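PDB 6Q64: endoglycosidase, which probably hydrolyses O-glycosidic bonds in complex N-glycans, as a family 18 endoglycosidase of the gut bacterium Bacteroides thetaiotaomicron. Local coordinates for residues S245-Y251 with L273-K279; I265-N269 with L319-S323; F59-R63 with E123-G127; V71-F77 with V98-W104. The protein carries 1 engineered substitution. All blocks are in the same frame, centred on the assembly; numbering follows the deposited sequence.

Interaction 1: residues S245-Y251 with L273-K279; sequences SKLVDHY and LDDWERK
K279 NZ gives hydrogen bonds to V248 O (2.9 Å), S245 O (3.1 Å) and Y251 OH (2.7 Å), its side chain in an m,t,p,t rotamer. Y251 OH in turn donates to D274 O at 2.7 Å, so the hydroxyl accepts from the lysine and donates to a backbone carbonyl. S245 OG, which also pairs with T242, accepts D274 N at 2.8 Å. Y251 N bonds to K279 O at 2.9 Å, and H250 CA lies 3.2 Å from K279 O. The carbonyls that meet the lysine are set by a type I turn, S245 to V248, closed by V248 N to S245 O (3.2 Å). In the other segment, D275 takes left-handed phi/psi (55/46) before the weakly bonded helix 276-279. CA separations are 5.7 Å for S245-L273 and 4.7 Å for H250-K279. Around these polar contacts, L273 CD1 makes a CH-pi contact 4.2 Å from the Y251 ring centroid, while W276 CA approaches the ring edge, 3.8 Å from Y251 CE2. Segment 245-251 leaves helix 242-245 and 273-279 ends in helix 276-279; they lead into the adjacent parallel strands 251-254 and 280-285 of the TIM barrel, at their N-terminal ends.

Interaction 2: residues I265-N269 with L319-S323; sequences IYKIN and LDLPS
L319 opens the contact with a t,p side chain directed at the helix end: L319 CD1 lies 4.3 Å from I265 CG1 and L319 CD2 4.3 Å from I268 CD1. I265 and I268, three positions apart, present their side chains on one flank of helix 261-268, whose last turn is held by N269 N and I268 N bonding to I265 O at 2.8 and 3.1 Å. D320 turns its CB away, its carboxylate forming salt bridges with R326 and R302. Next comes L321, the residue nearest I265 by CA (7.1 Å); L321 CD2 reaches I268 CD1 at 4.0 Å and I265 CG2 at 4.4 Å. In TIM-barrel terms, 319-323 belongs to the loop from helix 311-317 to strand 329-333, extended at 319-321, and helix 261-268 to the outer layer following strand 251-254, so apolar side chains here knit two neighbouring parts of the barrel's outer wall. P322 follows at the more exposed margin, with P322 CG 4.0 Å from I265 CG2 and 4.4 Å from N269 ND2; N269 itself has already left helical phi/psi. S323 takes no part against the helix; its hydroxyl makes a probable hydrogen bond to E277 on helix 276-279.

Interaction 3: residues F59-R63 with E123-G127; sequences FAQIR and EVKGG
F59 starts the contact from within helix 53-65, its CB pointing toward the loop and its chi1 in the m well. The side chain packs against V124 and K125: F59 CB is 3.5 Å from V124 O, F59 CD2 is 3.6 Å from V124 CG1, and F59 CE1 is 4.0 Å from K125 CE. The methylenes of K125 thus border the ring while its NZ goes on to a salt bridge with D96. One helical turn later, R63 N bonds to F59 O at 2.9 Å, placing R63 beside F59 on the loop-facing side. Its side chain bends back along the loop, and R63 NE donates to V124 O at 2.8 Å (angle 141°); the guanidinium also forms a salt bridge with E48 through NH2. The backbones draw together along the helix, from 6.0 Å between the CA atoms of F59 and K125 to 4.6 Å between those of R63 and G126. Glycine suits this approach: G126 CA already lies 3.8 Å from R63 CG, and a CB on G126 would point at the helix. The loop follows helix 112-123 and leads into strand 128-135, whereas helix 53-65 precedes strand 72-76. Aromatic packing backed by an arginine-to-carbonyl bond therefore fastens a peripheral helix to a helix-to-strand loop of the TIM barrel, at the end where its strands begin.

Interaction 4: residues V71-F77 with V98-W104; sequences VKGFGWF and VDFVSLW
F74 and F100 form the apolar centre, their rings meeting obliquely with centroids 4.8 Å apart and planes at 45°. W76 continues the same face, its CD1 3.3 Å from S102 CB and its CB 4.3 Å from W104 CB; F74, F100, W76 and S102 face the barrel interior, and W104 is more exposed. On the other face F77 CB meets V101 CG1 at 3.7 Å and F77 CD2 meets L103 CD2 at 4.4 Å. Strands 72-76 and 100-102 run parallel, their axes 4.8 Å apart at closest and inclined by 17°. W76 bridges S102 with CA atoms 4.8 Å apart: S102 N bonds to G75 O and F77 N to S102 O, each at 2.9 Å. Nearer the strand starts, D99 N donates to G73 O (2.8 Å) and F100 N weakly to G73 O (3.4 Å). The backbones come closest at G73, whose CA is 4.4 Å from V98 CA, so a CB there would be tight. At this polar edge D99 OD2 accepts G73 N at 3.0 Å and also H70, while D99 OD1 pairs with R66. S102 OG binds D186 on strand 184-189, within the region of the family 18 DxxDxDxE signature, whose final glutamate is here an engineered glutamine. The chemistry implies a barrel seam sealed by two backbone bonds, an aspartate side chain replacing a backbone acceptor at its start.

Interaction 4 joins the first and second strands of the eight-stranded barrel, closing the ring, its centre about 5 Å from that of the chain. Interactions 1, 2 and 3 sit farther out, near the end of the barrel where its strands begin, opposite the catalytic end of TIM barrels. Along the chain, interaction 4 is nested within interaction 3, both precede interactions 1 and 2, and those two alternate. Interactions 1 and 2, centres about 14 Å apart, touch through W276, packed against I268, N269 and L321, and through a probable hydrogen bond between E277 and S323. H250 meets K72 and F100, linking interactions 1 and 4 (centres about 17 Å apart); the centres of interactions 2 and 3 are about 30 Å apart.

Interaction 1: residues S245-Y251 with L273-K279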
# COMPACT_ATOMS: atom_id res chain seq x y z
N SER A 245 1.11 5.34 15.88
CA SER A 245 1.04 4.07 15.12
C SER A 245 -0.39 3.49 15.15
O SER A 245 -0.78 2.81 14.20
CB SER A 245 2.08 3.08 15.61
OG SER A 245 1.54 2.21 16.58
N LYS A 246 -1.17 3.72 16.20
CA LYS A 246 -2.55 3.16 16.24
C LYS A 246 -3.42 3.84 15.19
O LYS A 246 -4.47 3.30 14.86
CB LYS A 246 -3.16 3.31 17.64
CG LYS A 246 -2.46 2.46 18.69
CD LYS A 246 -3.00 2.62 20.10
CE LYS A 246 -2.37 1.64 21.08
NZ LYS A 246 -2.09 2.30 22.36
N LEU A 247 -2.99 4.97 14.64
CA LEU A 247 -3.81 5.75 13.68
C LEU A 247 -3.48 5.34 12.23
O LEU A 247 -4.17 5.86 11.30
CB LEU A 247 -3.53 7.23 13.90
CG LEU A 247 -4.09 7.86 15.17
CD1 LEU A 247 -3.88 9.36 15.09
CD2 LEU A 247 -5.56 7.53 15.38
N VAL A 248 -2.50 4.45 12.07
CA VAL A 248 -1.98 3.97 10.77
C VAL A 248 -2.18 2.46 10.62
O VAL A 248 -1.68 1.70 11.46
CB VAL A 248 -0.51 4.36 10.67
CG1 VAL A 248 0.16 3.69 9.50
CG2 VAL A 248 -0.40 5.86 10.59
N ASP A 249 -2.82 2.05 9.54
CA ASP A 249 -3.38 0.69 9.41
C ASP A 249 -2.27 -0.28 9.00
O ASP A 249 -2.39 -1.48 9.35
CB ASP A 249 -4.59 0.73 8.48
CG ASP A 249 -5.71 1.61 9.01
OD1 ASP A 249 -6.19 1.33 10.12
OD2 ASP A 249 -6.08 2.59 8.31
N HIS A 250 -1.22 0.18 8.30
CA HIS A 250 -0.08 -0.71 7.93
C HIS A 250 1.23 0.06 7.87
O HIS A 250 1.22 1.25 7.48
CB HIS A 250 -0.23 -1.37 6.54
CG HIS A 250 -1.25 -2.44 6.50
ND1 HIS A 250 -2.53 -2.20 6.11
CD2 HIS A 250 -1.20 -3.74 6.85
CE1 HIS A 250 -3.25 -3.31 6.21
NE2 HIS A 250 -2.45 -4.27 6.67
N TYR A 251 2.30 -0.63 8.22
CA TYR A 251 3.69 -0.15 8.17
C TYR A 251 4.32 -0.83 6.96
O TYR A 251 4.44 -2.07 6.98
CB TYR A 251 4.39 -0.47 9.50
CG TYR A 251 3.54 -0.30 10.74
CD1 TYR A 251 2.78 0.84 10.94
CD2 TYR A 251 3.47 -1.26 11.71
CE1 TYR A 251 1.97 0.99 12.05
CE2 TYR A 251 2.66 -1.13 12.83
CZ TYR A 251 1.91 0.01 13.01
OH TYR A 251 1.12 0.19 14.11
N LEU A 273 6.01 0.06 17.77
CA LEU A 273 4.84 0.19 16.87
C LEU A 273 3.76 -0.78 17.31
O LEU A 273 4.10 -1.96 17.44
CB LEU A 273 5.22 -0.14 15.42
CG LEU A 273 6.28 0.72 14.76
CD1 LEU A 273 6.58 0.16 13.38
CD2 LEU A 273 5.84 2.17 14.66
N ASP A 274 2.52 -0.30 17.44
CA ASP A 274 1.39 -1.15 17.87
C ASP A 274 1.34 -2.30 16.87
O ASP A 274 1.44 -2.04 15.67
CB ASP A 274 0.09 -0.37 18.03
CG ASP A 274 -1.06 -1.19 18.60
OD1 ASP A 274 -0.94 -1.67 19.74
OD2 ASP A 274 -2.08 -1.36 17.91
N ASP A 275 1.33 -3.53 17.38
CA ASP A 275 0.95 -4.72 16.60
C ASP A 275 1.78 -4.83 15.32
O ASP A 275 1.23 -5.13 14.27
CB ASP A 275 -0.53 -4.63 16.26
CG ASP A 275 -1.10 -5.93 15.73
OD1 ASP A 275 -0.45 -7.03 15.94
OD2 ASP A 275 -2.16 -5.83 15.11
N TRP A 276 3.08 -4.64 15.42
CA TRP A 276 3.92 -4.44 14.23
C TRP A 276 3.97 -5.66 13.29
O TRP A 276 4.00 -5.45 12.09
CB TRP A 276 5.28 -3.99 14.68
CG TRP A 276 6.05 -5.01 15.43
CD1 TRP A 276 6.10 -5.19 16.78
CD2 TRP A 276 6.97 -5.94 14.87
NE1 TRP A 276 6.97 -6.19 17.09
CE2 TRP A 276 7.52 -6.68 15.94
CE3 TRP A 276 7.35 -6.25 13.56
CZ2 TRP A 276 8.45 -7.69 15.75
CZ3 TRP A 276 8.29 -7.24 13.36
CH2 TRP A 276 8.82 -7.95 14.45
N GLU A 277 4.00 -6.88 13.80
CA GLU A 277 4.04 -8.11 12.96
C GLU A 277 2.85 -8.17 12.03
O GLU A 277 3.08 -8.30 10.82
CB GLU A 277 3.98 -9.39 13.78
CG GLU A 277 5.20 -9.57 14.66
CD GLU A 277 4.96 -9.38 16.15
OE1 GLU A 277 4.30 -8.39 16.50
OE2 GLU A 277 5.43 -10.24 16.93
N ARG A 278 1.63 -8.06 12.54
CA ARG A 278 0.41 -8.27 11.71
C ARG A 278 0.10 -7.03 10.85
O ARG A 278 -0.63 -7.17 9.86
CB ARG A 278 -0.74 -8.75 12.58
CG ARG A 278 -0.54 -10.19 13.07
CD ARG A 278 -0.42 -11.24 11.97
NE ARG A 278 -1.57 -11.06 11.09
CZ ARG A 278 -1.59 -11.16 9.77
NH1 ARG A 278 -2.72 -10.93 9.12
NH2 ARG A 278 -0.50 -11.46 9.08
N LYS A 279 0.67 -5.87 11.15
CA LYS A 279 0.39 -4.67 10.33
C LYS A 279 1.58 -4.34 9.41
O LYS A 279 1.51 -3.34 8.66
CB LYS A 279 0.09 -3.48 11.23
CG LYS A 279 -1.10 -3.66 12.15
CD LYS A 279 -1.20 -2.56 13.19
CE LYS A 279 -1.25 -1.16 12.63
NZ LYS A 279 -1.57 -0.19 13.71

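Interaction 2: residues I265-N269 with L319-S323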
# COMPACT_ATOMS: atom_id res chain seq x y z
N ILE A 265 14.07 -8.94 9.06
CA ILE A 265 13.54 -8.88 10.45
C ILE A 265 14.19 -7.68 11.16
O ILE A 265 13.43 -6.90 11.77
CB ILE A 265 13.75 -10.20 11.20
CG1 ILE A 265 13.24 -11.38 10.37
CG2 ILE A 265 13.10 -10.11 12.57
CD1 ILE A 265 13.00 -12.66 11.10
N TYR A 266 15.50 -7.47 11.02
CA TYR A 266 16.16 -6.35 11.74
C TYR A 266 15.51 -5.04 11.32
O TYR A 266 15.35 -4.13 12.14
CB TYR A 266 17.67 -6.32 11.55
CG TYR A 266 18.29 -5.08 12.13
CD1 TYR A 266 18.22 -3.88 11.43
CD2 TYR A 266 18.93 -5.08 13.35
CE1 TYR A 266 18.78 -2.71 11.92
CE2 TYR A 266 19.52 -3.93 13.85
CZ TYR A 266 19.44 -2.73 13.13
OH TYR A 266 19.97 -1.57 13.61
N LYS A 267 15.14 -4.95 10.05
CA LYS A 267 14.61 -3.70 9.45
C LYS A 267 13.22 -3.40 10.01
O LYS A 267 12.92 -2.20 10.15
CB LYS A 267 14.54 -3.82 7.93
CG LYS A 267 13.74 -2.72 7.26
CD LYS A 267 13.92 -2.69 5.76
CE LYS A 267 14.12 -1.30 5.22
NZ LYS A 267 15.01 -1.33 4.05
N ILE A 268 12.38 -4.41 10.25
CA ILE A 268 10.93 -4.20 10.54
C ILE A 268 10.62 -4.48 12.01
O ILE A 268 9.49 -4.15 12.41
CB ILE A 268 10.03 -5.04 9.62
CG1 ILE A 268 10.23 -6.54 9.82
CG2 ILE A 268 10.23 -4.68 8.16
CD1 ILE A 268 9.13 -7.35 9.24
N ASN A 269 11.55 -5.09 12.74
CA ASN A 269 11.42 -5.37 14.19
C ASN A 269 11.52 -4.08 14.99
O ASN A 269 12.65 -3.65 15.27
CB ASN A 269 12.51 -6.31 14.70
CG ASN A 269 12.15 -6.84 16.06
OD1 ASN A 269 11.45 -6.19 16.79
ND2 ASN A 269 12.57 -8.04 16.38
N LEU A 319 7.16 -15.37 6.15
CA LEU A 319 8.08 -14.87 7.20
C LEU A 319 7.42 -15.01 8.56
O LEU A 319 6.47 -14.24 8.82
CB LEU A 319 8.39 -13.40 6.94
CG LEU A 319 9.46 -12.81 7.83
CD1 LEU A 319 10.80 -13.41 7.51
CD2 LEU A 319 9.55 -11.31 7.64
N ASP A 320 7.86 -16.01 9.33
CA ASP A 320 7.50 -16.23 10.76
C ASP A 320 8.42 -15.34 11.55
O ASP A 320 9.61 -15.53 11.45
CB ASP A 320 7.64 -17.71 11.10
CG ASP A 320 6.53 -18.54 10.44
OD1 ASP A 320 5.47 -17.91 10.11
OD2 ASP A 320 6.70 -19.80 10.35
N LEU A 321 7.90 -14.32 12.22
CA LEU A 321 8.71 -13.41 13.10
C LEU A 321 9.09 -14.05 14.42
O LEU A 321 8.62 -15.13 14.75
CB LEU A 321 7.88 -12.15 13.27
CG LEU A 321 7.84 -11.41 11.94
CD1 LEU A 321 6.44 -11.01 11.53
CD2 LEU A 321 8.79 -10.25 11.98
N PRO A 322 10.01 -13.48 15.22
CA PRO A 322 10.57 -14.20 16.37
C PRO A 322 9.46 -14.53 17.39
O PRO A 322 9.50 -15.57 17.97
CB PRO A 322 11.63 -13.26 16.90
CG PRO A 322 11.92 -12.33 15.72
CD PRO A 322 10.57 -12.12 15.09
N SER A 323 8.45 -13.66 17.47
CA SER A 323 7.23 -13.90 18.28
C SER A 323 6.50 -15.15 17.82
O SER A 323 5.73 -15.63 18.59
CB SER A 323 6.32 -12.74 18.23
OG SER A 323 5.57 -12.73 17.04

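Interaction 3: residues F59-R63 with E123-G127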
# COMPACT_ATOMS: atom_id res chain seq x y z
N PHE A 59 -17.20 -14.45 -5.88
CA PHE A 59 -16.55 -13.19 -5.43
C PHE A 59 -17.05 -12.85 -4.03
O PHE A 59 -16.42 -12.01 -3.39
CB PHE A 59 -16.79 -12.03 -6.40
CG PHE A 59 -15.99 -12.07 -7.68
CD1 PHE A 59 -14.61 -11.98 -7.66
CD2 PHE A 59 -16.61 -12.14 -8.91
CE1 PHE A 59 -13.88 -12.00 -8.83
CE2 PHE A 59 -15.87 -12.14 -10.08
CZ PHE A 59 -14.51 -12.08 -10.04
N ALA A 60 -18.16 -13.45 -3.58
CA ALA A 60 -18.70 -13.30 -2.21
C ALA A 60 -17.72 -13.95 -1.22
O ALA A 60 -17.43 -13.32 -0.18
CB ALA A 60 -20.08 -13.90 -2.10
N GLN A 61 -17.19 -15.13 -1.55
CA GLN A 61 -16.16 -15.80 -0.73
C GLN A 61 -14.88 -14.98 -0.78
O GLN A 61 -14.17 -14.95 0.23
CB GLN A 61 -15.84 -17.19 -1.24
CG GLN A 61 -17.08 -17.94 -1.65
CD GLN A 61 -17.48 -18.96 -0.63
OE1 GLN A 61 -17.39 -18.71 0.57
NE2 GLN A 61 -17.92 -20.12 -1.13
N ILE A 62 -14.57 -14.36 -1.92
CA ILE A 62 -13.33 -13.54 -2.01
C ILE A 62 -13.50 -12.38 -1.04
O ILE A 62 -12.57 -12.13 -0.27
CB ILE A 62 -13.02 -13.08 -3.44
CG1 ILE A 62 -12.76 -14.28 -4.35
CG2 ILE A 62 -11.83 -12.13 -3.47
CD1 ILE A 62 -11.72 -15.23 -3.81
N ARG A 63 -14.66 -11.73 -1.08
CA ARG A 63 -15.00 -10.58 -0.22
C ARG A 63 -14.91 -11.00 1.26
O ARG A 63 -14.43 -10.16 2.05
CB ARG A 63 -16.37 -10.02 -0.62
CG ARG A 63 -16.30 -8.78 -1.50
CD ARG A 63 -17.68 -8.16 -1.72
NE ARG A 63 -18.29 -8.69 -2.94
CZ ARG A 63 -19.32 -9.52 -3.01
NH1 ARG A 63 -19.98 -9.88 -1.93
NH2 ARG A 63 -19.72 -9.95 -4.19
N GLU A 123 -16.50 -3.05 -5.07
CA GLU A 123 -17.83 -3.59 -4.67
C GLU A 123 -17.95 -5.12 -4.87
O GLU A 123 -18.75 -5.76 -4.15
CB GLU A 123 -18.91 -2.93 -5.53
CG GLU A 123 -19.29 -1.53 -5.09
CD GLU A 123 -20.63 -1.03 -5.62
OE1 GLU A 123 -21.10 0.03 -5.14
OE2 GLU A 123 -21.22 -1.70 -6.51
N VAL A 124 -17.25 -5.67 -5.85
CA VAL A 124 -17.40 -7.10 -6.26
C VAL A 124 -16.19 -7.85 -5.72
O VAL A 124 -16.39 -8.81 -4.98
CB VAL A 124 -17.53 -7.25 -7.79
CG1 VAL A 124 -17.39 -8.69 -8.23
CG2 VAL A 124 -18.84 -6.68 -8.30
N LYS A 125 -14.99 -7.46 -6.13
CA LYS A 125 -13.74 -7.87 -5.46
C LYS A 125 -13.76 -7.09 -4.14
O LYS A 125 -14.45 -6.06 -4.08
CB LYS A 125 -12.58 -7.52 -6.38
CG LYS A 125 -12.63 -8.23 -7.72
CD LYS A 125 -11.34 -8.13 -8.51
CE LYS A 125 -10.83 -9.48 -8.95
NZ LYS A 125 -9.39 -9.41 -9.28
N GLY A 126 -13.07 -7.49 -3.10
CA GLY A 126 -13.19 -6.64 -1.89
C GLY A 126 -12.14 -5.56 -1.84
O GLY A 126 -11.60 -5.30 -0.74
N GLY A 127 -11.76 -5.02 -3.00
CA GLY A 127 -10.43 -4.40 -3.17
C GLY A 127 -10.42 -2.95 -2.73
O GLY A 127 -11.53 -2.34 -2.66

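Interaction 4: residues V71-F77 with V98-W104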
# COMPACT_ATOMS: atom_id res chain seq x y z
N VAL A 71 -1.95 -13.43 4.99
CA VAL A 71 -0.88 -12.59 4.39
C VAL A 71 -1.54 -11.75 3.30
O VAL A 71 -1.87 -12.31 2.26
CB VAL A 71 0.24 -13.43 3.80
CG1 VAL A 71 1.26 -12.53 3.17
CG2 VAL A 71 0.85 -14.34 4.83
N LYS A 72 -1.80 -10.48 3.57
CA LYS A 72 -2.36 -9.51 2.61
C LYS A 72 -1.43 -9.41 1.42
O LYS A 72 -0.22 -9.67 1.57
CB LYS A 72 -2.58 -8.15 3.26
CG LYS A 72 -3.84 -8.11 4.10
CD LYS A 72 -4.12 -6.76 4.72
CE LYS A 72 -5.27 -6.87 5.70
NZ LYS A 72 -5.75 -5.52 6.07
N GLY A 73 -2.01 -9.14 0.25
CA GLY A 73 -1.27 -8.89 -0.99
C GLY A 73 -1.46 -7.45 -1.35
O GLY A 73 -2.62 -6.99 -1.29
N PHE A 74 -0.37 -6.76 -1.66
CA PHE A 74 -0.32 -5.31 -1.91
C PHE A 74 0.62 -5.05 -3.09
O PHE A 74 1.42 -5.93 -3.50
CB PHE A 74 0.11 -4.62 -0.61
CG PHE A 74 0.68 -3.23 -0.78
CD1 PHE A 74 -0.15 -2.13 -0.78
CD2 PHE A 74 2.04 -3.04 -0.94
CE1 PHE A 74 0.36 -0.86 -0.96
CE2 PHE A 74 2.55 -1.77 -1.13
CZ PHE A 74 1.71 -0.69 -1.15
N GLY A 75 0.56 -3.85 -3.65
CA GLY A 75 1.65 -3.36 -4.51
C GLY A 75 1.44 -1.90 -4.88
O GLY A 75 0.32 -1.34 -4.68
N TRP A 76 2.46 -1.37 -5.56
CA TRP A 76 2.41 -0.06 -6.23
C TRP A 76 2.10 -0.30 -7.70
O TRP A 76 3.03 -0.69 -8.44
CB TRP A 76 3.73 0.69 -6.01
CG TRP A 76 3.82 1.21 -4.61
CD1 TRP A 76 3.11 2.25 -4.08
CD2 TRP A 76 4.61 0.67 -3.54
NE1 TRP A 76 3.41 2.39 -2.76
CE2 TRP A 76 4.33 1.45 -2.40
CE3 TRP A 76 5.54 -0.37 -3.44
CZ2 TRP A 76 4.96 1.22 -1.18
CZ3 TRP A 76 6.15 -0.60 -2.24
CH2 TRP A 76 5.86 0.18 -1.12
N PHE A 77 0.84 -0.05 -8.08
CA PHE A 77 0.26 -0.23 -9.44
C PHE A 77 0.46 1.01 -10.31
O PHE A 77 -0.21 2.06 -10.11
CB PHE A 77 -1.23 -0.53 -9.30
CG PHE A 77 -1.90 -1.05 -10.55
CD1 PHE A 77 -1.35 -2.09 -11.27
CD2 PHE A 77 -3.11 -0.53 -10.98
CE1 PHE A 77 -1.99 -2.58 -12.40
CE2 PHE A 77 -3.74 -1.03 -12.10
CZ PHE A 77 -3.17 -2.04 -12.81
N VAL A 98 -4.97 -10.15 -4.24
CA VAL A 98 -4.54 -8.77 -3.89
C VAL A 98 -5.63 -8.10 -3.04
O VAL A 98 -6.74 -7.99 -3.53
CB VAL A 98 -4.26 -7.96 -5.15
CG1 VAL A 98 -4.32 -6.48 -4.88
CG2 VAL A 98 -2.91 -8.32 -5.75
N ASP A 99 -5.29 -7.60 -1.85
CA ASP A 99 -6.24 -6.99 -0.88
C ASP A 99 -6.39 -5.50 -1.12
O ASP A 99 -7.54 -5.01 -1.06
CB ASP A 99 -5.79 -7.20 0.55
CG ASP A 99 -5.91 -8.66 0.88
OD1 ASP A 99 -7.05 -9.12 1.02
OD2 ASP A 99 -4.89 -9.33 0.91
N PHE A 100 -5.28 -4.81 -1.38
CA PHE A 100 -5.31 -3.36 -1.67
C PHE A 100 -4.05 -2.94 -2.44
O PHE A 100 -3.10 -3.70 -2.54
CB PHE A 100 -5.47 -2.55 -0.38
CG PHE A 100 -4.24 -2.41 0.47
CD1 PHE A 100 -3.80 -3.46 1.27
CD2 PHE A 100 -3.51 -1.23 0.49
CE1 PHE A 100 -2.67 -3.32 2.06
CE2 PHE A 100 -2.37 -1.10 1.27
CZ PHE A 100 -1.96 -2.14 2.07
N VAL A 101 -4.03 -1.70 -2.89
CA VAL A 101 -2.98 -1.26 -3.83
C VAL A 101 -2.78 0.24 -3.64
O VAL A 101 -3.74 0.95 -3.24
CB VAL A 101 -3.46 -1.68 -5.24
CG1 VAL A 101 -3.40 -0.58 -6.28
CG2 VAL A 101 -2.77 -2.94 -5.74
N SER A 102 -1.56 0.67 -3.89
CA SER A 102 -1.19 2.10 -3.95
C SER A 102 -0.94 2.47 -5.41
O SER A 102 -0.17 1.74 -6.07
CB SER A 102 -0.01 2.38 -3.08
OG SER A 102 -0.43 2.52 -1.73
N LEU A 103 -1.55 3.56 -5.86
CA LEU A 103 -1.50 4.03 -7.26
C LEU A 103 -0.26 4.92 -7.45
O LEU A 103 -0.35 6.14 -7.23
CB LEU A 103 -2.80 4.77 -7.56
CG LEU A 103 -4.06 3.96 -7.28
CD1 LEU A 103 -5.30 4.83 -7.27
CD2 LEU A 103 -4.19 2.83 -8.28
N TRP A 104 0.83 4.29 -7.90
CA TRP A 104 2.06 4.97 -8.37
C TRP A 104 1.71 5.85 -9.59
O TRP A 104 1.42 5.29 -10.68
CB TRP A 104 3.19 3.98 -8.70
CG TRP A 104 4.50 4.67 -8.91
CD1 TRP A 104 5.06 5.04 -10.10
CD2 TRP A 104 5.37 5.16 -7.87
NE1 TRP A 104 6.24 5.70 -9.88
CE2 TRP A 104 6.46 5.80 -8.52
CE3 TRP A 104 5.34 5.13 -6.46
CZ2 TRP A 104 7.51 6.38 -7.80
CZ3 TRP A 104 6.39 5.70 -5.76
CH2 TRP A 104 7.46 6.32 -6.42